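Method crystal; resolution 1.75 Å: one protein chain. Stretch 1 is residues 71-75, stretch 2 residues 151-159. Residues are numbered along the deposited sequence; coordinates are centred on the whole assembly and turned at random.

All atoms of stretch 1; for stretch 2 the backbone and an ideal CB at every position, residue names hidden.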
# COMPACT_ATOMS: atom_id res chain seq x y z
N LEU A 71 5.02 -5.06 11.72
CA LEU A 71 3.85 -5.59 11.00
C LEU A 71 2.56 -5.34 11.73
O LEU A 71 2.46 -5.59 12.93
CB LEU A 71 3.95 -7.11 10.90
CG LEU A 71 4.40 -7.93 9.70
CD1 LEU A 71 4.33 -9.39 10.15
CD2 LEU A 71 3.50 -7.72 8.51
N LEU A 72 1.57 -4.86 10.99
CA LEU A 72 0.19 -4.81 11.49
C LEU A 72 -0.77 -5.33 10.44
O LEU A 72 -0.60 -5.04 9.25
CB LEU A 72 -0.23 -3.37 11.92
CG LEU A 72 0.04 -2.91 13.33
CD1 LEU A 72 -0.43 -1.49 13.49
CD2 LEU A 72 -0.64 -3.77 14.36
N PHE A 73 -1.79 -6.08 10.91
CA PHE A 73 -2.81 -6.70 10.03
C PHE A 73 -4.22 -6.23 10.30
O PHE A 73 -4.62 -5.97 11.45
CB PHE A 73 -2.86 -8.24 10.23
CG PHE A 73 -1.63 -8.95 9.82
CD1 PHE A 73 -0.56 -9.05 10.67
CD2 PHE A 73 -1.54 -9.53 8.56
CE1 PHE A 73 0.61 -9.69 10.25
CE2 PHE A 73 -0.38 -10.18 8.13
CZ PHE A 73 0.68 -10.26 9.00
N PHE A 74 -4.99 -6.17 9.21
CA PHE A 74 -6.44 -6.05 9.25
C PHE A 74 -7.11 -7.40 9.20
O PHE A 74 -6.48 -8.45 8.93
CB PHE A 74 -6.91 -5.15 8.10
CG PHE A 74 -6.36 -3.76 8.19
CD1 PHE A 74 -6.97 -2.80 8.99
CD2 PHE A 74 -5.21 -3.42 7.52
CE1 PHE A 74 -6.43 -1.50 9.07
CE2 PHE A 74 -4.69 -2.12 7.59
CZ PHE A 74 -5.27 -1.20 8.39
N GLU A 75 -8.41 -7.42 9.53
CA GLU A 75 -9.09 -8.70 9.74
C GLU A 75 -9.22 -9.53 8.51
O GLU A 75 -9.33 -10.73 8.61
CB GLU A 75 -10.48 -8.51 10.36
CG GLU A 75 -10.39 -8.01 11.75
CD GLU A 75 -11.48 -8.53 12.65
OE1 GLU A 75 -12.41 -9.21 12.13
OE2 GLU A 75 -11.38 -8.27 13.87
N UNK A 151 -12.91 4.18 6.70
CA UNK A 151 -11.52 3.86 6.96
C UNK A 151 -11.45 3.30 8.36
O UNK A 151 -12.17 3.75 9.21
CB UNK A 151 -10.61 5.08 6.79
N UNK A 152 -10.60 2.31 8.55
CA UNK A 152 -10.24 1.78 9.85
C UNK A 152 -8.77 2.09 10.10
O UNK A 152 -7.92 1.74 9.27
CB UNK A 152 -10.51 0.28 9.93
N UNK A 153 -8.49 2.67 11.27
CA UNK A 153 -7.12 2.93 11.72
C UNK A 153 -6.89 2.02 12.88
O UNK A 153 -7.66 2.00 13.88
CB UNK A 153 -6.89 4.39 12.10
N UNK A 154 -5.81 1.26 12.76
CA UNK A 154 -5.30 0.44 13.84
C UNK A 154 -3.92 0.92 14.31
O UNK A 154 -3.21 1.61 13.60
CB UNK A 154 -5.23 -1.02 13.39
N UNK A 155 -3.58 0.52 15.54
CA UNK A 155 -2.46 1.10 16.29
C UNK A 155 -1.52 0.02 16.73
O UNK A 155 -1.91 -1.11 16.93
CB UNK A 155 -2.95 1.89 17.50
N UNK A 156 -0.26 0.39 16.89
CA UNK A 156 0.76 -0.53 17.34
C UNK A 156 0.62 -1.03 18.73
O UNK A 156 1.06 -2.14 19.01
CB UNK A 156 2.13 0.13 17.21
N UNK A 157 0.07 -0.21 19.61
CA UNK A 157 -0.23 -0.61 20.97
C UNK A 157 -1.49 -1.43 21.02
O UNK A 157 -1.92 -1.85 22.08
CB UNK A 157 -0.36 0.61 21.88
N UNK A 158 -2.11 -1.65 19.87
CA UNK A 158 -3.28 -2.50 19.76
C UNK A 158 -4.47 -2.02 20.63
O UNK A 158 -5.40 -2.79 20.89
CB UNK A 158 -2.90 -3.93 20.15
N UNK A 159 -4.41 -0.73 21.02
CA UNK A 159 -5.55 0.05 21.54
C UNK A 159 -6.65 -0.05 20.50
O UNK A 159 -6.36 -0.36 19.34
CB UNK A 159 -5.18 1.51 21.82

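Stretch 1 offers position 151 nothing: no atom lies within 5.5 Å of its ideal CB, and the extended backbone accepts almost any residue. It is Ala151, which makes no contact here.

At position 152 CA-to-CB points toward stretch 1, and the ideal CB sits 4.5 Å from CE1 of Phe74. The strand angles favour a beta-branched residue, and the ring asks for something apolar. The deposited Val152, chi1 t, brings its CB to 4.4 Å from Phe74 CE1. The closer touch belongs to the backbone, where Val152 O lies 3.6 Å from Phe74 CE1.

Position 153 points away, so this contact sets no rule for it; Thr153 hydrogen-bonds through OG1 elsewhere in the structure.

Position 154 turns back toward stretch 1. Its ideal CB is 4.5 Å from Phe74 CE1, 4.8 Å from Leu72 CD1 and 5.4 Å from Phe73 O, a largely apolar setting with one carbonyl oxygen at its border. Leucine, isoleucine, valine or methionine would all be reasonable, a longer chain reaching further between the two side chains. Ile154 takes chi1 p and chi2 t, which extends CD1 into that space. Ile154 CD1 lies over one face of the Phe74 ring, 3.9 Å from its centroid and 17° off the normal, a CH-pi contact. Ile154 CD1 also packs 4.1 Å from Leu72 CB and comes within 3.3 Å of Phe73 O, a close approach without a hydrogen bond.

Position 155 points away, leaving its identity free of stretch 1. In Tyr155 the backbone makes the contact: its C is 3.7 Å from Leu72 CD1.

Position 156 points sideways, its ideal CB 4.8 Å from Leu72 CD1, and its angles of -66/-32 suit a turn. A residue with an aliphatic stem would fit, whether or not it ends in a charge. Arg156 sets CG 4.3 Å from Leu72 CD1, while NH1 is hydrogen-bonded elsewhere in the structure.

Position 157 points away, and polar turn residues suit it. Asp157 serves its own stretch, its OD1 accepting from the backbone N of residue 159 at 3.1 Å.

At position 158 phi is positive (60/19), favouring glycine or asparagine, yet a sideways CB leaves room for a chain to reach back to Leu72. Leu158 does so, CD2 to Leu72 CD2 at 3.7 Å, while Leu158 N closes the type I turn on Tyr155 O at 3.0 Å.

Position 159 is out of reach, so many residues would do; Arg159 NE forms a salt bridge with Asp157 OD1 at 3.1 Å.

Stretch 2, residues 151-159: AVTIYRDLR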
# COMPACT_ATOMS: atom_id res chain seq x y z
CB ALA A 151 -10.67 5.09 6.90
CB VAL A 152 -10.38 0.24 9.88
CG1 VAL A 152 -10.08 -0.33 11.27
CG2 VAL A 152 -11.79 -0.16 9.45
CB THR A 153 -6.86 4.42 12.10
OG1 THR A 153 -7.12 5.27 10.95
CG2 THR A 153 -5.40 4.61 12.57
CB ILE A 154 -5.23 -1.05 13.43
CG1 ILE A 154 -4.36 -1.28 12.22
CG2 ILE A 154 -6.64 -1.62 13.18
CD1 ILE A 154 -4.26 -2.76 11.86
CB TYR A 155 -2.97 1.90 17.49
CG TYR A 155 -3.87 3.02 17.01
CD1 TYR A 155 -3.35 4.25 16.64
CD2 TYR A 155 -5.24 2.86 16.97
CE1 TYR A 155 -4.17 5.27 16.17
CE2 TYR A 155 -6.07 3.87 16.53
CZ TYR A 155 -5.52 5.09 16.14
OH TYR A 155 -6.33 6.10 15.68
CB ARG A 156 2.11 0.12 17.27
CG ARG A 156 2.53 0.43 15.91
CD ARG A 156 3.86 1.05 16.00
NE ARG A 156 4.74 0.25 16.84
CZ ARG A 156 5.83 0.72 17.42
NH1 ARG A 156 6.22 1.99 17.23
NH2 ARG A 156 6.57 -0.07 18.18
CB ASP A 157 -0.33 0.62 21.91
CG ASP A 157 -1.19 1.74 21.34
OD1 ASP A 157 -2.19 1.43 20.65
OD2 ASP A 157 -0.88 2.93 21.59
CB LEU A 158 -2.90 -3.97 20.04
CG LEU A 158 -1.85 -4.56 19.07
CD1 LEU A 158 -1.55 -6.00 19.44
CD2 LEU A 158 -2.32 -4.47 17.63
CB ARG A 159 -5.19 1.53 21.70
CG ARG A 159 -5.55 2.36 20.47
CD ARG A 159 -5.18 3.82 20.59
NE ARG A 159 -3.77 4.06 20.34
CZ ARG A 159 -3.22 5.24 20.08
NH1 ARG A 159 -3.96 6.35 20.03
NH2 ARG A 159 -1.91 5.31 19.85
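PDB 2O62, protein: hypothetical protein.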